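Local coordinates for immunoreactive 84kD antigen PG93 (Porphyromonas gingivalis, PDB 5M11), which appears to serve as a cell-surface component essential to the type-IX secretion system of this oral bacterium, and binds calcium and zinc ions, at residues A[11-16]-A[629-634]; A[60-65]-A[81-86]. All blocks are in the same frame, centred on the assembly; numbering follows the deposited sequence.

Overall arrangement
From the N terminus the chain first runs along strand 13-16, the outer edge of a four-stranded blade whose other strands, 636-642, 647-652 and 655-660, come from far down the sequence. Contact 1, 11-16 with 629-634, therefore closes a loop of 612 residues and draws together the two ends of the propeller part of the chain. Inside that span lies contact 2, a short closure over 15 residues within the N-terminal beta-propeller; it joins the loop leading into strand 65-71 to the turn between strands 76-81 and 86-89 of the same blade. The two do not cross, and they meet directly: Leu632 CD2 packs on Thr63 CG2, 3.8 Å apart.

Contact 1 of 2, residues A[11-16]-A[629-634]; sequences GIWNTL and SPLLSN
Here is the ring closure of a beta-propeller: strand 13-16 is the outermost strand of an antiparallel blade, paired with 655-660, and its side chains reach the loop 629-634 that leads into strand 636-642, at the opposite edge of the same blade. The dense end is Trp13. With CG anti to its carbonyl carbon (chi1 -69°), the indole is laid against Pro630, whose CD sits over the five-membered ring, 3.5 Å from its centroid and 8° off the normal, a CH-pi contact. Beyond it, Leu631 N hangs over the same face, and Leu631 CD1 touches Trp13 CZ3 at 4.0 Å. Phe624 meets the indole edge-to-face and Phe659 adds another ring. The loop is stiffened by an ST turn, Ser629 OG accepting from Leu631 N at 3.2 Å; Ser629 OG also bonds Thr625 O.

Toward Thr15 the packing thins out. Its hydroxyl is hydrogen-bonded to Asp55 instead of to the loop, and Leu632, crossing it at about a right angle, offers one branch. The two residues meet methyl to methyl, Thr15 CG2 lying 3.8 Å from Leu632 CD1.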
ATOM      1  N   GLY A  11      12.392  -3.988 -14.785  1.00 66.53           N
ATOM      2  CA  GLY A  11      12.990  -3.904 -13.460  1.00 65.80           C
ATOM      3  C   GLY A  11      12.319  -4.835 -12.473  1.00 66.92           C
ATOM      4  O   GLY A  11      11.090  -4.940 -12.459  1.00 65.04           O
ATOM      5  N   ILE A  12      13.133  -5.479 -11.617  1.00 62.71           N
ATOM      6  CA  ILE A  12      12.769  -6.502 -10.623  1.00 60.01           C
ATOM      7  C   ILE A  12      11.617  -6.062  -9.655  1.00 59.82           C
ATOM      8  O   ILE A  12      10.735  -6.881  -9.406  1.00 57.85           O
ATOM      9  CB  ILE A  12      14.063  -6.940  -9.875  1.00 64.26           C
ATOM     10  CG1 ILE A  12      14.832  -7.953 -10.755  1.00 66.03           C
ATOM     11  CG2 ILE A  12      13.802  -7.505  -8.470  1.00 62.68           C
ATOM     12  CD1 ILE A  12      16.372  -8.090 -10.466  1.00 83.35           C
ATOM     13  N   TRP A  13      11.626  -4.825  -9.121  1.00 56.34           N
ATOM     14  CA  TRP A  13      10.563  -4.307  -8.237  1.00 54.63           C
ATOM     15  C   TRP A  13       9.699  -3.315  -8.975  1.00 60.17           C
ATOM     16  O   TRP A  13      10.219  -2.483  -9.728  1.00 62.50           O
ATOM     17  CB  TRP A  13      11.132  -3.610  -6.984  1.00 54.37           C
ATOM     18  CG  TRP A  13      11.813  -4.507  -5.991  1.00 55.36           C
ATOM     19  CD1 TRP A  13      13.116  -4.908  -6.010  1.00 59.54           C
ATOM     20  CD2 TRP A  13      11.235  -5.067  -4.794  1.00 53.75           C
ATOM     21  NE1 TRP A  13      13.384  -5.697  -4.913  1.00 58.85           N
ATOM     22  CE2 TRP A  13      12.249  -5.805  -4.146  1.00 58.32           C
ATOM     23  CE3 TRP A  13       9.965  -5.003  -4.198  1.00 53.13           C
ATOM     24  CZ2 TRP A  13      12.024  -6.497  -2.944  1.00 56.79           C
ATOM     25  CZ3 TRP A  13       9.747  -5.677  -3.005  1.00 53.74           C
ATOM     26  CH2 TRP A  13      10.767  -6.422  -2.396  1.00 55.10           C
ATOM     27  N   ASN A  14       8.388  -3.356  -8.723  1.00 55.40           N
ATOM     28  CA  ASN A  14       7.441  -2.404  -9.292  1.00 55.07           C
ATOM     29  C   ASN A  14       6.281  -2.137  -8.317  1.00 56.51           C
ATOM     30  O   ASN A  14       6.021  -2.969  -7.438  1.00 54.61           O
ATOM     31  CB  ASN A  14       6.935  -2.869 -10.656  1.00 57.05           C
ATOM     32  CG  ASN A  14       7.461  -1.997 -11.771  1.00104.94           C
ATOM     33  OD1 ASN A  14       8.353  -2.398 -12.530  1.00105.51           O
ATOM     34  ND2 ASN A  14       6.978  -0.749 -11.847  1.00103.01           N
ATOM     35  N   THR A  15       5.614  -0.961  -8.445  1.00 52.41           N
ATOM     36  CA  THR A  15       4.478  -0.605  -7.589  1.00 51.47           C
ATOM     37  C   THR A  15       3.202  -0.437  -8.421  1.00 56.18           C
ATOM     38  O   THR A  15       3.214   0.187  -9.497  1.00 55.85           O
ATOM     39  CB  THR A  15       4.751   0.642  -6.755  1.00 59.64           C
ATOM     40  OG1 THR A  15       5.035   1.717  -7.629  1.00 67.76           O
ATOM     41  CG2 THR A  15       5.907   0.470  -5.793  1.00 58.98           C
ATOM     42  N   LEU A  16       2.094  -0.988  -7.892  1.00 52.54           N
ATOM     43  CA  LEU A  16       0.775  -0.948  -8.522  1.00 52.49           C
ATOM     44  C   LEU A  16      -0.183  -0.112  -7.620  1.00 58.20           C
ATOM     45  O   LEU A  16      -1.054  -0.623  -6.888  1.00 57.62           O
ATOM     46  CB  LEU A  16       0.294  -2.393  -8.785  1.00 50.69           C
ATOM     47  CG  LEU A  16       1.072  -3.184  -9.871  1.00 54.74           C
ATOM     48  CD1 LEU A  16       0.886  -4.643  -9.705  1.00 53.03           C
ATOM     49  CD2 LEU A  16       0.578  -2.831 -11.293  1.00 60.52           C
ATOM     50  N   SER A 629      15.504  -2.684   0.752  1.00 78.92           N
ATOM     51  CA  SER A 629      14.900  -2.899  -0.556  1.00 75.78           C
ATOM     52  C   SER A 629      13.846  -1.820  -0.909  1.00 76.26           C
ATOM     53  O   SER A 629      13.430  -1.070  -0.021  1.00 77.65           O
ATOM     54  CB  SER A 629      14.267  -4.287  -0.600  1.00 76.31           C
ATOM     55  OG  SER A 629      12.947  -4.229  -0.091  1.00 84.90           O
ATOM     56  N   PRO A 630      13.356  -1.772  -2.181  1.00 67.63           N
ATOM     57  CA  PRO A 630      12.328  -0.781  -2.542  1.00 65.79           C
ATOM     58  C   PRO A 630      10.941  -1.051  -1.919  1.00 64.87           C
ATOM     59  O   PRO A 630      10.026  -0.268  -2.193  1.00 63.13           O
ATOM     60  CB  PRO A 630      12.262  -0.892  -4.072  1.00 66.40           C
ATOM     61  CG  PRO A 630      13.499  -1.632  -4.478  1.00 71.26           C
ATOM     62  CD  PRO A 630      13.740  -2.569  -3.364  1.00 67.15           C
ATOM     63  N   LEU A 631      10.798  -2.121  -1.065  1.00 58.30           N
ATOM     64  CA  LEU A 631       9.572  -2.503  -0.344  1.00 56.28           C
ATOM     65  C   LEU A 631       8.940  -1.277   0.357  1.00 63.07           C
ATOM     66  O   LEU A 631       9.607  -0.554   1.114  1.00 64.32           O
ATOM     67  CB  LEU A 631       9.858  -3.635   0.663  1.00 55.91           C
ATOM     68  CG  LEU A 631       8.676  -4.258   1.407  1.00 59.00           C
ATOM     69  CD1 LEU A 631       7.876  -5.190   0.519  1.00 57.11           C
ATOM     70  CD2 LEU A 631       9.148  -5.039   2.592  1.00 60.29           C
ATOM     71  N   LEU A 632       7.655  -1.014   0.026  1.00 60.19           N
ATOM     72  CA  LEU A 632       6.877   0.150   0.489  1.00 60.90           C
ATOM     73  C   LEU A 632       6.672   0.180   2.021  1.00 68.85           C
ATOM     74  O   LEU A 632       6.785   1.254   2.623  1.00 71.39           O
ATOM     75  CB  LEU A 632       5.516   0.218  -0.233  1.00 58.12           C
ATOM     76  CG  LEU A 632       5.537   0.714  -1.684  1.00 60.19           C
ATOM     77  CD1 LEU A 632       4.192   0.492  -2.355  1.00 57.49           C
ATOM     78  CD2 LEU A 632       5.908   2.195  -1.764  1.00 64.78           C
ATOM     79  N   SER A 633       6.376  -0.982   2.637  1.00 64.79           N
ATOM     80  CA  SER A 633       6.141  -1.077   4.071  1.00 66.74           C
ATOM     81  C   SER A 633       6.614  -2.415   4.618  1.00 72.57           C
ATOM     82  O   SER A 633       6.497  -3.433   3.927  1.00 69.99           O
ATOM     83  CB  SER A 633       4.657  -0.892   4.369  1.00 69.66           C
ATOM     84  OG  SER A 633       4.343  -1.130   5.731  1.00 79.69           O
ATOM     85  N   ASN A 634       7.120  -2.421   5.876  1.00 72.52           N
ATOM     86  CA  ASN A 634       7.535  -3.651   6.569  1.00 72.21           C
ATOM     87  C   ASN A 634       6.300  -4.442   7.055  1.00 73.85           C
ATOM     88  O   ASN A 634       6.441  -5.604   7.431  1.00 72.80           O
ATOM     89  CB  ASN A 634       8.474  -3.351   7.754  1.00 76.84           C
ATOM     90  CG  ASN A 634       9.850  -2.843   7.379  1.00 90.21           C
ATOM     91  OD1 ASN A 634      10.430  -3.225   6.357  1.00 82.90           O
ATOM     92  ND2 ASN A 634      10.426  -2.005   8.240  1.00 75.14           N
TER

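Contact 2 of 2, residues A[60-65]-A[81-86]; sequences LSDTSV and YASGNI
Val65 and Tyr81 form an antiparallel, non-hydrogen-bonded pair with CA atoms 4.4 Å apart, and just beyond it the chain of 81-86 folds into a type I beta turn, Tyr81 to Gly84, while 60-65 runs alongside as the loop entering strand 65-71. One nearly straight bond extends the pairing into the turn: Ala82 N donates to Ser64 O at 2.9 Å, meeting it almost along the C=O axis.

Two side chains carry most of the rest. Tyr81, with CG anti to its carbonyl carbon, directs its ring toward 60-65. Asp62 CB stands over the centre of one face of that ring, 3.7 Å from the centroid, in a CH-pi contact, while Ser64 O lies at the ring edge. Val65 CG2 touches Tyr81 CE1 at 3.9 Å, and the phenol oxygen reaches past Leu60 to a hydrogen bond with Asp87, which also holds Ser61 OG.

From the same CB, the Asp62 carboxylate turns to the turn residues. Asn85 ND2 donates to Asp62 OD2 at 2.9 Å, with an N-H...O angle of 176°; the acceptor lies in the amide plane, the amide and carboxylate planes stand 88° apart, and the donor meets OD2 from somewhat above the carboxylate plane. Ser83 OG donates to the same Asp62 OD2, also at 2.9 Å and farther out of that plane. The other oxygen, Asp62 OD1, uses its anti lone pair to accept from Thr63 N at 3.0 Å. Asn97 ND2 bonds Asn85 OD1, in keeping with the amide orientation that turns ND2 to the carboxylate.

Three donors thus grip one carboxylate, two of them on a single oxygen, an environment consistent with an ionised Asp62 that ties the entering loop to the hairpin turn of its own propeller blade.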
ATOM      1  N   LEU A  60      12.061   9.331  -6.080  1.00 69.05           N
ATOM      2  CA  LEU A  60      11.533   9.953  -4.864  1.00 64.90           C
ATOM      3  C   LEU A  60      12.067   9.217  -3.637  1.00 67.19           C
ATOM      4  O   LEU A  60      12.357   8.022  -3.707  1.00 69.67           O
ATOM      5  CB  LEU A  60       9.993   9.982  -4.885  1.00 65.39           C
ATOM      6  CG  LEU A  60       9.290  11.210  -5.522  1.00 68.13           C
ATOM      7  CD1 LEU A  60       9.604  11.365  -7.009  1.00 70.58           C
ATOM      8  CD2 LEU A  60       7.799  11.081  -5.388  1.00 70.84           C
ATOM      9  N   SER A  61      12.243   9.947  -2.534  1.00 60.46           N
ATOM     10  CA  SER A  61      12.859   9.458  -1.302  1.00 59.67           C
ATOM     11  C   SER A  61      11.885   8.845  -0.282  1.00 64.79           C
ATOM     12  O   SER A  61      12.361   8.234   0.678  1.00 64.43           O
ATOM     13  CB  SER A  61      13.624  10.588  -0.623  1.00 59.92           C
ATOM     14  OG  SER A  61      14.366  11.381  -1.533  1.00 67.25           O
ATOM     15  N   ASP A  62      10.551   9.024  -0.448  1.00 63.23           N
ATOM     16  CA  ASP A  62       9.549   8.498   0.499  1.00 64.26           C
ATOM     17  C   ASP A  62       8.200   8.175  -0.184  1.00 71.25           C
ATOM     18  O   ASP A  62       8.068   8.391  -1.391  1.00 71.87           O
ATOM     19  CB  ASP A  62       9.348   9.462   1.685  1.00 62.80           C
ATOM     20  CG  ASP A  62       9.338   8.765   3.032  1.00 70.78           C
ATOM     21  OD1 ASP A  62       8.853   7.583   3.105  1.00 70.26           O
ATOM     22  OD2 ASP A  62       9.800   9.387   4.017  1.00 77.03           O
ATOM     23  N   THR A  63       7.197   7.684   0.589  1.00 69.84           N
ATOM     24  CA  THR A  63       5.950   7.166   0.025  1.00 72.96           C
ATOM     25  C   THR A  63       4.678   8.085   0.032  1.00 76.15           C
ATOM     26  O   THR A  63       4.089   8.200  -1.053  1.00 78.62           O
ATOM     27  CB  THR A  63       5.588   5.838   0.715  1.00 80.92           C
ATOM     28  OG1 THR A  63       6.731   4.981   0.663  1.00 78.38           O
ATOM     29  CG2 THR A  63       4.400   5.117   0.052  1.00 84.58           C
ATOM     30  N   SER A  64       4.156   8.586   1.177  1.00 68.76           N
ATOM     31  CA  SER A  64       2.852   9.284   1.080  1.00 67.34           C
ATOM     32  C   SER A  64       2.965  10.793   1.016  1.00 68.59           C
ATOM     33  O   SER A  64       3.359  11.438   1.993  1.00 67.35           O
ATOM     34  CB  SER A  64       1.913   8.898   2.220  1.00 69.90           C
ATOM     35  OG  SER A  64       1.848   7.498   2.405  1.00 78.16           O
ATOM     36  N   VAL A  65       2.577  11.364  -0.128  1.00 63.63           N
ATOM     37  CA  VAL A  65       2.650  12.808  -0.343  1.00 59.74           C
ATOM     38  C   VAL A  65       1.476  13.477   0.412  1.00 64.70           C
ATOM     39  O   VAL A  65       0.329  13.066   0.259  1.00 67.34           O
ATOM     40  CB  VAL A  65       2.697  13.157  -1.851  1.00 62.88           C
ATOM     41  CG1 VAL A  65       2.792  14.656  -2.064  1.00 59.79           C
ATOM     42  CG2 VAL A  65       3.863  12.452  -2.535  1.00 63.59           C
ATOM     43  N   TYR A  81       6.028  15.178   2.479  1.00 47.34           N
ATOM     44  CA  TYR A  81       5.516  13.856   2.834  1.00 49.28           C
ATOM     45  C   TYR A  81       4.845  13.823   4.204  1.00 52.64           C
ATOM     46  O   TYR A  81       5.206  14.597   5.080  1.00 50.31           O
ATOM     47  CB  TYR A  81       6.678  12.851   2.814  1.00 50.63           C
ATOM     48  CG  TYR A  81       7.254  12.648   1.432  1.00 51.51           C
ATOM     49  CD1 TYR A  81       6.685  11.734   0.546  1.00 55.93           C
ATOM     50  CD2 TYR A  81       8.351  13.384   0.999  1.00 50.21           C
ATOM     51  CE1 TYR A  81       7.205  11.547  -0.731  1.00 57.61           C
ATOM     52  CE2 TYR A  81       8.886  13.202  -0.278  1.00 52.19           C
ATOM     53  CZ  TYR A  81       8.309  12.280  -1.139  1.00 61.02           C
ATOM     54  OH  TYR A  81       8.842  12.074  -2.385  1.00 60.22           O
ATOM     55  N   ALA A  82       3.901  12.882   4.396  1.00 51.61           N
ATOM     56  CA  ALA A  82       3.184  12.640   5.655  1.00 51.83           C
ATOM     57  C   ALA A  82       4.165  12.337   6.805  1.00 56.51           C
ATOM     58  O   ALA A  82       3.892  12.659   7.953  1.00 56.45           O
ATOM     59  CB  ALA A  82       2.221  11.477   5.479  1.00 55.43           C
ATOM     60  N   SER A  83       5.312  11.750   6.482  1.00 53.82           N
ATOM     61  CA  SER A  83       6.336  11.396   7.445  1.00 54.67           C
ATOM     62  C   SER A  83       7.207  12.597   7.867  1.00 60.09           C
ATOM     63  O   SER A  83       8.193  12.406   8.589  1.00 63.61           O
ATOM     64  CB  SER A  83       7.228  10.312   6.848  1.00 58.85           C
ATOM     65  OG  SER A  83       8.044  10.822   5.804  1.00 64.29           O
ATOM     66  N   GLY A  84       6.898  13.790   7.373  1.00 52.67           N
ATOM     67  CA  GLY A  84       7.708  14.970   7.630  1.00 49.90           C
ATOM     68  C   GLY A  84       8.857  15.159   6.649  1.00 53.18           C
ATOM     69  O   GLY A  84       9.526  16.203   6.657  1.00 52.68           O
ATOM     70  N   ASN A  85       9.092  14.171   5.783  1.00 49.38           N
ATOM     71  CA  ASN A  85      10.143  14.252   4.769  1.00 48.84           C
ATOM     72  C   ASN A  85       9.822  15.270   3.668  1.00 51.15           C
ATOM     73  O   ASN A  85       8.654  15.553   3.393  1.00 52.72           O
ATOM     74  CB  ASN A  85      10.350  12.887   4.134  1.00 52.00           C
ATOM     75  CG  ASN A  85      11.775  12.554   3.814  1.00 58.02           C
ATOM     76  OD1 ASN A  85      12.645  13.418   3.653  1.00 50.39           O
ATOM     77  ND2 ASN A  85      12.029  11.277   3.679  1.00 51.57           N
ATOM     78  N   ILE A  86      10.869  15.797   3.028  1.00 44.23           N
ATOM     79  CA  ILE A  86      10.802  16.765   1.930  1.00 41.56           C
ATOM     80  C   ILE A  86      11.704  16.303   0.784  1.00 47.35           C
ATOM     81  O   ILE A  86      12.829  15.814   1.003  1.00 47.49           O
ATOM     82  CB  ILE A  86      11.219  18.181   2.419  1.00 41.72           C
ATOM     83  CG1 ILE A  86      10.192  18.799   3.403  1.00 39.71           C
ATOM     84  CG2 ILE A  86      11.515  19.127   1.261  1.00 42.23           C
ATOM     85  CD1 ILE A  86      10.808  19.614   4.478  1.00 34.01           C
TER